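Local atomic coordinates of OmpT protein (Vibrio cholerae serotype O1, PDB entry 6EHD), a protein that probably acts as a porin, forming a beta-barrel channel through which small hydrophilic solutes and ions diffuse passively across the outer membrane. Residues A[249-254]-A[267-272]; A[100-105]-A[284-289]; A[210-215]-A[231-236]. The protein carries 1 engineered substitution. All blocks are in the same frame, centred on the assembly; numbering follows the deposited sequence.

Contact 1 of 3, residues A[249-254]-A[267-272]; sequences AGYEYV and TLVYLG. With C8E ((hydroxyethyloxy)tri(ethyloxy)octane), chain E.
Gly250 and Tyr270 face each other in the antiparallel beta hairpin of strands 245-258 and 263-276, part of the porin barrel wall, and show how a wall strand can carry a large ring without losing its pairing. The backbone comes first. Gly250 and Tyr270 exchange two N-H...O bonds, with Gly250 N 3.0 Å from Tyr270 O, and Glu252 and Leu268 form the next hydrogen-bonded pair.

The second interaction is CH-pi. Tyr270 CG stands between its own N and carbonyl carbon (chi1 61°), and the ring leans across the neighbouring strand, its face over Gly250. Gly250 CA lies 3.9 Å from the ring centroid, 21° off the normal. This glycine-aromatic pairing resembles the mortise-tenon joint of outer-membrane barrels: a CB on Gly250 would run into Tyr270 OH, and without one the ring can lie flat over the backbone.

Polar contacts follow. The extended Glu252 brings OE2 to the edge of the same ring, 3.7 Å from Tyr270 CE2, with carboxylate and ring planes 79° apart. A water donates to Glu252 OE2 and accepts from Tyr270 OH. Both side chains also reach the inward-folded loop, Glu252 binding Thr106 and Gly105 and Tyr270 OH binding Tyr99 N, so this face holds the loop to the wall.

On the other face, toward bound detergent, packing dominates. Val269 CG2 meets the edge of the Tyr251 ring at CD1, 3.8 Å away, and a C8E molecule lies over one face each of Tyr251 and Tyr253. A water bridges the side-chain ends of Tyr251 and Thr267, 2.7 Å from Tyr251 OH and donating to Thr267 OG1 at 2.8 Å.

Contact 2 of 3, residues A[100-105]-A[284-289]; sequences SYFFGG and YAEYGY. With C8E ((hydroxyethyloxy)tri(ethyloxy)octane), chain G.
The ring of Tyr101 is sandwiched between Tyr284 on one face and the C14 atom of a bound C8E molecule over the centre of the other. It sits in the loop that folds inward from the porin barrel wall, and Tyr284 on strand 281-291 receives it in a face-to-face stack, centroids 4.0 Å apart and planes 11° from parallel. Tyr101 CD1 lies over the centre of the Tyr284 ring. At the edge of that same ring stands Phe102, with CE2 3.7 Å from Tyr284 CD2, completing a three-ring aromatic cluster. Phe103 turns the edge of its ring to Glu286 O, while Phe102 CB lies over the centre of one face of the Phe103 ring.

Beside the cluster, one buried carboxylate collects successive backbone N-H groups of the loop. Glu286 CG is anti to the backbone N (chi1 -171°) and the chain stays extended beyond it, which carries the acid inward. Tyr101 N donates to OE1 at 2.8 Å, through the syn lone pair. Phe103 N donates to OE2 at 3.0 Å, and Phe102 N adds a weak bond to OE2 of 3.3 Å. Tyr248 OH, from wall strand 245-258, also bonds to OE1, so the acid is held from the wall as well as by the loop.

Gly288, two residues on, presents bare backbone to the loop, and Phe103 CD2 comes within 3.7 Å of Gly288 N.

Contact 3 of 3, residues A[210-215]-A[231-236]; sequences IGVTYY and DAISVA. With C8E ((hydroxyethyloxy)tri(ethyloxy)octane), chain J.
Gly211 and Ala236 are one rung in the ladder of an antiparallel beta hairpin, strands 208-221 and 227-242, in the wall of the porin barrel. The short segments run 172° apart in direction, almost exactly antiparallel, and illustrate how a barrel wall is held by its backbone while its two faces serve different surroundings. Three hydrogen-bonded pairs, Gly211 with Ala236, Thr213 with Ser234 and Tyr215 with Ala232, each contribute two N-H...O bonds. The first is especially straight: Gly211 N reaches Ala236 O at 2.8 Å with an angle of 173° at the hydrogen. Between these rungs lie the non-hydrogen-bonded pairs, where CA-H groups approach carbonyls, as at Val212 CA and Ser234 O, 3.2 Å apart.

One face carries Val212, Tyr214, Ile233 and Val235 and meets detergent. The side chains of Tyr214 and Ile233 run alongside each other in the same direction, and Ile233 CD1 sits in the plane of the ring at its edge, 3.8 Å from Tyr214 CE1. Ile233 CG1 is anti to the backbone N (chi1 -176°) and CD1 continues the extended chain. Over one face of the Tyr214 ring, toward the rim, lies ether oxygen O15 of a C8E molecule, which is also 3.8 Å from Val212 CG1.

The opposite face carries Thr213, Tyr215, Ala232 and Ser234. A water donates to Thr213 O at 3.0 Å and is hydrogen-bonded to Ser234 OG at 2.7 Å, joining the strands beside their backbone bonds. Thr213 OG1 bonds to Thr200 on the preceding strand and to Ala97 N of the inward loop, and Tyr215 OH bonds to Tyr152 OH. A largely apolar outer face backed by an inner one that carries polar groups and a bound water is the alternation characteristic of porin beta-barrel strands.

How the contacts relate
Followed from the N terminus, after the first wall strands the chain enters the inward loop at 100-105, whose partner strand arrives much later at 284-289; contact 2 therefore closes a span of 178 residues. Within that span lie two short hairpin closures in series: contact 3 between 210-215 and 231-236, then contact 1 between 249-254 and 267-272. Backbone bonds join successive strands, Val235 and Ile233 pairing with Tyr251 and Tyr253, and Val269 and Leu271 with Tyr289 and Tyr287, so five neighbouring wall strands run from contact 3 through contact 1 to contact 2. Local hairpins thus build the wall, and a long-range contact fastens the inward loop to its inner side.

Contact 1 of 3, residues A[249-254]-A[267-272]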
# COMPACT_ATOMS: atom_id res chain seq x y z
N ALA A 249 -7.10 12.70 10.07
CA ALA A 249 -6.27 12.32 11.26
C ALA A 249 -6.31 10.82 11.50
O ALA A 249 -7.27 10.12 11.06
CB ALA A 249 -6.77 13.08 12.53
N GLY A 250 -5.26 10.28 12.13
CA GLY A 250 -5.31 8.85 12.54
C GLY A 250 -4.37 8.54 13.67
O GLY A 250 -3.41 9.31 13.97
N TYR A 251 -4.71 7.43 14.33
CA TYR A 251 -3.91 6.83 15.44
C TYR A 251 -3.67 5.35 15.12
O TYR A 251 -4.63 4.59 14.82
CB TYR A 251 -4.77 6.93 16.74
CG TYR A 251 -4.19 6.14 17.95
CD1 TYR A 251 -3.12 6.65 18.70
CD2 TYR A 251 -4.63 4.85 18.22
CE1 TYR A 251 -2.55 5.92 19.74
CE2 TYR A 251 -4.07 4.12 19.28
CZ TYR A 251 -3.03 4.65 20.03
OH TYR A 251 -2.48 3.88 21.10
N GLU A 252 -2.40 4.93 15.19
CA GLU A 252 -1.97 3.62 14.84
C GLU A 252 -1.10 3.02 15.97
O GLU A 252 -0.08 3.64 16.39
CB GLU A 252 -1.13 3.63 13.53
CG GLU A 252 -1.91 4.23 12.37
CD GLU A 252 -1.15 4.46 11.04
OE1 GLU A 252 0.11 4.35 11.02
OE2 GLU A 252 -1.86 4.63 9.97
N TYR A 253 -1.49 1.84 16.45
CA TYR A 253 -0.69 1.15 17.53
C TYR A 253 -0.38 -0.29 17.12
O TYR A 253 -1.31 -1.03 16.70
CB TYR A 253 -1.52 1.17 18.80
CG TYR A 253 -0.84 0.47 19.99
CD1 TYR A 253 0.26 1.06 20.64
CD2 TYR A 253 -1.16 -0.88 20.31
CE1 TYR A 253 0.94 0.41 21.71
CE2 TYR A 253 -0.49 -1.53 21.39
CZ TYR A 253 0.54 -0.88 22.06
OH TYR A 253 1.22 -1.60 23.07
N VAL A 254 0.90 -0.71 17.25
CA VAL A 254 1.34 -2.01 16.85
C VAL A 254 2.18 -2.62 18.04
O VAL A 254 3.03 -1.90 18.63
CB VAL A 254 2.20 -2.03 15.61
CG1 VAL A 254 2.60 -3.47 15.24
CG2 VAL A 254 1.45 -1.32 14.44
N THR A 267 3.76 3.61 18.20
CA THR A 267 2.62 4.50 18.07
C THR A 267 2.92 5.50 16.94
O THR A 267 4.06 6.05 16.91
CB THR A 267 2.41 5.24 19.39
OG1 THR A 267 2.07 4.25 20.42
CG2 THR A 267 1.26 6.14 19.28
N LEU A 268 1.93 5.72 16.05
CA LEU A 268 2.04 6.78 15.01
C LEU A 268 0.75 7.54 15.00
O LEU A 268 -0.33 6.95 14.88
CB LEU A 268 2.41 6.16 13.61
CG LEU A 268 2.68 7.05 12.38
CD1 LEU A 268 1.46 7.79 11.91
CD2 LEU A 268 3.81 8.02 12.62
N VAL A 269 0.81 8.88 15.16
CA VAL A 269 -0.37 9.74 15.05
C VAL A 269 -0.11 10.75 13.90
O VAL A 269 1.01 11.31 13.78
CB VAL A 269 -0.65 10.52 16.37
CG1 VAL A 269 -1.84 11.44 16.20
CG2 VAL A 269 -0.95 9.53 17.53
N TYR A 270 -1.12 11.05 13.08
CA TYR A 270 -1.00 12.08 12.03
C TYR A 270 -2.20 12.99 12.06
O TYR A 270 -3.33 12.58 12.44
CB TYR A 270 -0.71 11.47 10.60
CG TYR A 270 -1.79 10.53 10.07
CD1 TYR A 270 -2.99 11.00 9.48
CD2 TYR A 270 -1.64 9.13 10.24
CE1 TYR A 270 -3.95 10.09 9.05
CE2 TYR A 270 -2.61 8.21 9.84
CZ TYR A 270 -3.78 8.70 9.26
OH TYR A 270 -4.75 7.78 8.86
N LEU A 271 -1.99 14.26 11.61
CA LEU A 271 -3.08 15.21 11.42
C LEU A 271 -2.72 16.07 10.16
O LEU A 271 -1.57 16.47 10.03
CB LEU A 271 -3.08 16.22 12.62
CG LEU A 271 -4.07 17.38 12.66
CD1 LEU A 271 -5.54 17.03 12.48
CD2 LEU A 271 -3.97 18.25 13.94
N GLY A 272 -3.65 16.26 9.25
CA GLY A 272 -3.33 17.04 8.02
C GLY A 272 -4.52 17.66 7.39
O GLY A 272 -5.69 17.55 7.85
C1 C8E E . -12.42 0.81 17.99
C2 C8E E . -12.00 2.22 18.36
C3 C8E E . -10.83 2.17 19.31
C4 C8E E . -10.57 3.48 20.07
C5 C8E E . -9.07 3.77 20.10
C6 C8E E . -8.19 3.06 21.10
C7 C8E E . -7.23 2.01 20.52
C8 C8E E . -6.13 1.65 21.55
O9 C8E E . -5.50 0.34 21.58
C10 C8E E . -5.55 -0.49 22.73
C11 C8E E . -4.22 -1.13 22.95
O12 C8E E . -3.59 -0.12 23.72
C13 C8E E . -2.39 -0.34 24.47
C14 C8E E . -1.59 0.97 24.67
O15 C8E E . -2.43 2.13 24.89
C16 C8E E . -1.72 3.33 25.30
C17 C8E E . -2.59 4.56 25.63
O18 C8E E . -3.57 4.73 24.61
C19 C8E E . -4.28 5.96 24.30
C20 C8E E . -5.68 5.61 23.77
O21 C8E E . -5.90 5.99 22.42
O HOH W 1 -0.07 4.56 22.21
O HOH W 2 -4.46 5.47 10.15

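Contact 2 of 3, residues A[100-105]-A[284-289]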
# COMPACT_ATOMS: atom_id res chain seq x y z
N SER A 100 -3.73 9.05 5.35
CA SER A 100 -2.64 10.05 5.25
C SER A 100 -2.02 10.20 3.83
O SER A 100 -2.21 9.35 2.93
CB SER A 100 -1.52 9.62 6.24
OG SER A 100 -0.82 8.45 5.82
N TYR A 101 -1.24 11.28 3.65
CA TYR A 101 -0.43 11.56 2.43
C TYR A 101 1.07 11.23 2.63
O TYR A 101 1.76 11.09 1.65
CB TYR A 101 -0.58 13.03 2.03
CG TYR A 101 -1.75 13.32 1.19
CD1 TYR A 101 -1.66 13.21 -0.18
CD2 TYR A 101 -2.96 13.74 1.74
CE1 TYR A 101 -2.81 13.42 -0.98
CE2 TYR A 101 -4.08 14.01 0.94
CZ TYR A 101 -3.98 13.86 -0.44
OH TYR A 101 -5.10 14.10 -1.27
N PHE A 102 1.58 11.06 3.87
CA PHE A 102 3.00 10.85 4.17
C PHE A 102 3.40 9.80 5.20
O PHE A 102 4.28 8.97 4.94
CB PHE A 102 3.71 12.18 4.62
CG PHE A 102 3.85 13.23 3.56
CD1 PHE A 102 4.80 13.12 2.61
CD2 PHE A 102 2.96 14.36 3.57
CE1 PHE A 102 4.95 14.15 1.63
CE2 PHE A 102 3.16 15.40 2.62
CZ PHE A 102 4.15 15.26 1.68
N PHE A 103 2.76 9.78 6.37
CA PHE A 103 3.35 9.08 7.55
C PHE A 103 2.62 7.82 8.05
O PHE A 103 3.19 7.04 8.79
CB PHE A 103 3.51 10.07 8.71
CG PHE A 103 4.39 11.29 8.37
CD1 PHE A 103 5.72 11.07 7.92
CD2 PHE A 103 3.88 12.58 8.43
CE1 PHE A 103 6.54 12.18 7.55
CE2 PHE A 103 4.69 13.68 8.05
CZ PHE A 103 6.02 13.45 7.64
N GLY A 104 1.33 7.69 7.73
CA GLY A 104 0.54 6.48 8.16
C GLY A 104 0.73 5.26 7.35
O GLY A 104 1.50 5.26 6.36
N GLY A 105 0.02 4.19 7.75
CA GLY A 105 0.13 2.82 7.22
C GLY A 105 0.89 1.86 8.14
O GLY A 105 1.15 0.71 7.75
N TYR A 284 -1.33 19.66 -0.06
CA TYR A 284 -1.59 19.09 1.28
C TYR A 284 -0.42 19.36 2.25
O TYR A 284 0.75 19.53 1.84
CB TYR A 284 -1.80 17.53 1.15
CG TYR A 284 -0.96 16.82 0.12
CD1 TYR A 284 -1.37 16.75 -1.20
CD2 TYR A 284 0.26 16.31 0.43
CE1 TYR A 284 -0.59 16.18 -2.20
CE2 TYR A 284 1.04 15.66 -0.55
CZ TYR A 284 0.64 15.65 -1.90
OH TYR A 284 1.45 15.01 -2.85
N ALA A 285 -0.74 19.35 3.57
CA ALA A 285 0.26 19.52 4.59
C ALA A 285 -0.10 18.59 5.79
O ALA A 285 -1.31 18.51 6.15
CB ALA A 285 0.24 20.98 5.08
N GLU A 286 0.93 17.99 6.36
CA GLU A 286 0.72 17.00 7.39
C GLU A 286 1.76 17.05 8.49
O GLU A 286 2.96 17.21 8.25
CB GLU A 286 0.77 15.57 6.67
CG GLU A 286 0.36 14.37 7.52
CD GLU A 286 0.31 13.08 6.61
OE1 GLU A 286 -0.47 13.17 5.59
OE2 GLU A 286 1.01 12.10 6.93
N TYR A 287 1.29 16.76 9.71
CA TYR A 287 2.19 16.50 10.87
C TYR A 287 2.07 15.02 11.29
O TYR A 287 0.94 14.49 11.38
CB TYR A 287 1.69 17.37 12.02
CG TYR A 287 2.29 17.03 13.39
CD1 TYR A 287 3.66 17.09 13.61
CD2 TYR A 287 1.48 16.52 14.43
CE1 TYR A 287 4.22 16.76 14.89
CE2 TYR A 287 2.03 16.14 15.68
CZ TYR A 287 3.40 16.30 15.91
OH TYR A 287 3.94 15.98 17.19
N GLY A 288 3.21 14.41 11.55
CA GLY A 288 3.33 13.05 12.06
C GLY A 288 4.18 12.95 13.36
O GLY A 288 5.30 13.43 13.38
N TYR A 289 3.62 12.28 14.40
CA TYR A 289 4.33 12.00 15.68
C TYR A 289 4.53 10.49 15.79
O TYR A 289 3.52 9.71 15.69
CB TYR A 289 3.48 12.52 16.84
CG TYR A 289 4.09 12.04 18.17
CD1 TYR A 289 5.16 12.74 18.76
CD2 TYR A 289 3.65 10.88 18.77
CE1 TYR A 289 5.72 12.29 19.97
CE2 TYR A 289 4.21 10.43 20.01
CZ TYR A 289 5.23 11.16 20.58
OH TYR A 289 5.81 10.72 21.77
C11 C8E G . -7.73 9.54 1.39
O12 C8E G . -6.56 10.07 0.71
C13 C8E G . -5.37 9.33 1.05
C14 C8E G . -4.18 9.74 0.19
O15 C8E G . -4.53 9.28 -1.14
C16 C8E G . -4.03 9.98 -2.25
C17 C8E G . -2.71 9.37 -2.39
O18 C8E G . -2.43 8.89 -3.70
C19 C8E G . -1.14 8.42 -4.13
C20 C8E G . -0.37 7.08 -4.42
O21 C8E G . 1.15 7.06 -4.56

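Contact 3 of 3, residues A[210-215]-A[231-236]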
# COMPACT_ATOMS: atom_id res chain seq x y z
N ILE A 210 -15.33 7.53 9.01
CA ILE A 210 -14.48 6.95 10.12
C ILE A 210 -14.15 5.51 9.80
O ILE A 210 -15.05 4.74 9.38
CB ILE A 210 -15.20 6.99 11.49
CG1 ILE A 210 -15.56 8.47 11.79
CG2 ILE A 210 -14.26 6.47 12.57
CD1 ILE A 210 -16.22 8.73 13.16
N GLY A 211 -12.90 5.11 9.98
CA GLY A 211 -12.48 3.76 9.69
C GLY A 211 -11.67 3.13 10.80
O GLY A 211 -10.85 3.81 11.48
N VAL A 212 -11.81 1.80 10.92
CA VAL A 212 -11.02 0.99 11.82
C VAL A 212 -10.53 -0.26 11.11
O VAL A 212 -11.32 -0.97 10.48
CB VAL A 212 -11.82 0.58 13.15
CG1 VAL A 212 -10.97 -0.30 14.04
CG2 VAL A 212 -12.34 1.82 13.83
N THR A 213 -9.24 -0.60 11.28
CA THR A 213 -8.66 -1.85 10.78
C THR A 213 -7.87 -2.58 11.90
O THR A 213 -7.04 -1.96 12.64
CB THR A 213 -7.66 -1.65 9.60
OG1 THR A 213 -8.30 -1.02 8.48
CG2 THR A 213 -6.95 -2.97 9.22
N TYR A 214 -8.21 -3.89 12.07
CA TYR A 214 -7.39 -4.79 12.83
C TYR A 214 -6.49 -5.61 11.90
O TYR A 214 -6.99 -6.19 10.90
CB TYR A 214 -8.32 -5.75 13.61
CG TYR A 214 -9.27 -5.21 14.66
CD1 TYR A 214 -9.05 -4.00 15.33
CD2 TYR A 214 -10.33 -6.02 15.15
CE1 TYR A 214 -9.93 -3.49 16.30
CE2 TYR A 214 -11.14 -5.57 16.18
CZ TYR A 214 -10.90 -4.33 16.82
OH TYR A 214 -11.70 -3.89 17.89
N TYR A 215 -5.22 -5.78 12.20
CA TYR A 215 -4.33 -6.65 11.42
C TYR A 215 -3.53 -7.56 12.43
O TYR A 215 -3.12 -7.14 13.52
CB TYR A 215 -3.23 -5.82 10.55
CG TYR A 215 -3.31 -5.99 9.06
CD1 TYR A 215 -2.77 -7.17 8.44
CD2 TYR A 215 -3.89 -5.04 8.22
CE1 TYR A 215 -2.85 -7.36 7.07
CE2 TYR A 215 -3.97 -5.20 6.85
CZ TYR A 215 -3.50 -6.39 6.25
OH TYR A 215 -3.59 -6.59 4.87
N ASP A 231 0.38 -7.55 16.43
CA ASP A 231 -1.05 -7.24 16.62
C ASP A 231 -1.19 -5.71 16.38
O ASP A 231 -0.51 -4.87 17.10
CB ASP A 231 -1.43 -7.51 18.12
CG ASP A 231 -1.20 -8.98 18.58
OD1 ASP A 231 -1.11 -9.96 17.79
OD2 ASP A 231 -1.30 -9.13 19.83
N ALA A 232 -2.13 -5.29 15.50
CA ALA A 232 -2.16 -3.87 15.07
C ALA A 232 -3.58 -3.33 14.99
O ALA A 232 -4.51 -4.09 14.57
CB ALA A 232 -1.47 -3.74 13.69
N ILE A 233 -3.76 -2.08 15.43
CA ILE A 233 -5.02 -1.38 15.30
C ILE A 233 -4.74 0.01 14.64
O ILE A 233 -3.80 0.71 15.04
CB ILE A 233 -5.79 -1.23 16.62
CG1 ILE A 233 -7.15 -0.57 16.38
CG2 ILE A 233 -4.98 -0.46 17.66
CD1 ILE A 233 -8.08 -0.43 17.60
N SER A 234 -5.61 0.39 13.70
CA SER A 234 -5.61 1.70 13.04
C SER A 234 -7.03 2.29 13.15
O SER A 234 -8.04 1.62 12.82
CB SER A 234 -5.21 1.55 11.54
OG SER A 234 -3.95 0.89 11.41
N VAL A 235 -7.13 3.53 13.68
CA VAL A 235 -8.38 4.29 13.87
C VAL A 235 -8.18 5.63 13.17
O VAL A 235 -7.32 6.40 13.59
CB VAL A 235 -8.72 4.52 15.36
CG1 VAL A 235 -10.09 5.09 15.44
CG2 VAL A 235 -8.67 3.22 16.08
N ALA A 236 -8.98 5.96 12.19
CA ALA A 236 -8.69 7.17 11.35
C ALA A 236 -10.00 7.76 10.84
O ALA A 236 -11.05 7.11 10.77
CB ALA A 236 -7.75 6.84 10.18
C1 C8E J . -14.45 -14.61 11.74
C2 C8E J . -14.10 -13.60 10.68
C3 C8E J . -15.25 -12.62 10.52
C4 C8E J . -14.75 -11.24 10.15
C5 C8E J . -15.78 -10.48 9.34
C6 C8E J . -16.13 -9.12 9.87
C7 C8E J . -16.52 -9.03 11.35
C8 C8E J . -17.50 -7.84 11.54
O9 C8E J . -16.87 -6.67 11.07
C10 C8E J . -17.42 -5.40 11.40
C11 C8E J . -16.29 -4.44 11.02
O12 C8E J . -15.54 -4.11 12.20
C13 C8E J . -14.33 -3.43 11.94
C14 C8E J . -13.35 -3.73 13.05
O15 C8E J . -13.61 -3.08 14.30
C16 C8E J . -14.89 -2.84 14.79
C17 C8E J . -14.78 -2.72 16.31
O18 C8E J . -15.20 -1.45 16.77
C19 C8E J . -16.61 -1.28 16.83
C20 C8E J . -16.64 0.18 17.22
O21 C8E J . -16.13 1.08 16.24
O HOH W 3 -4.22 -1.82 11.77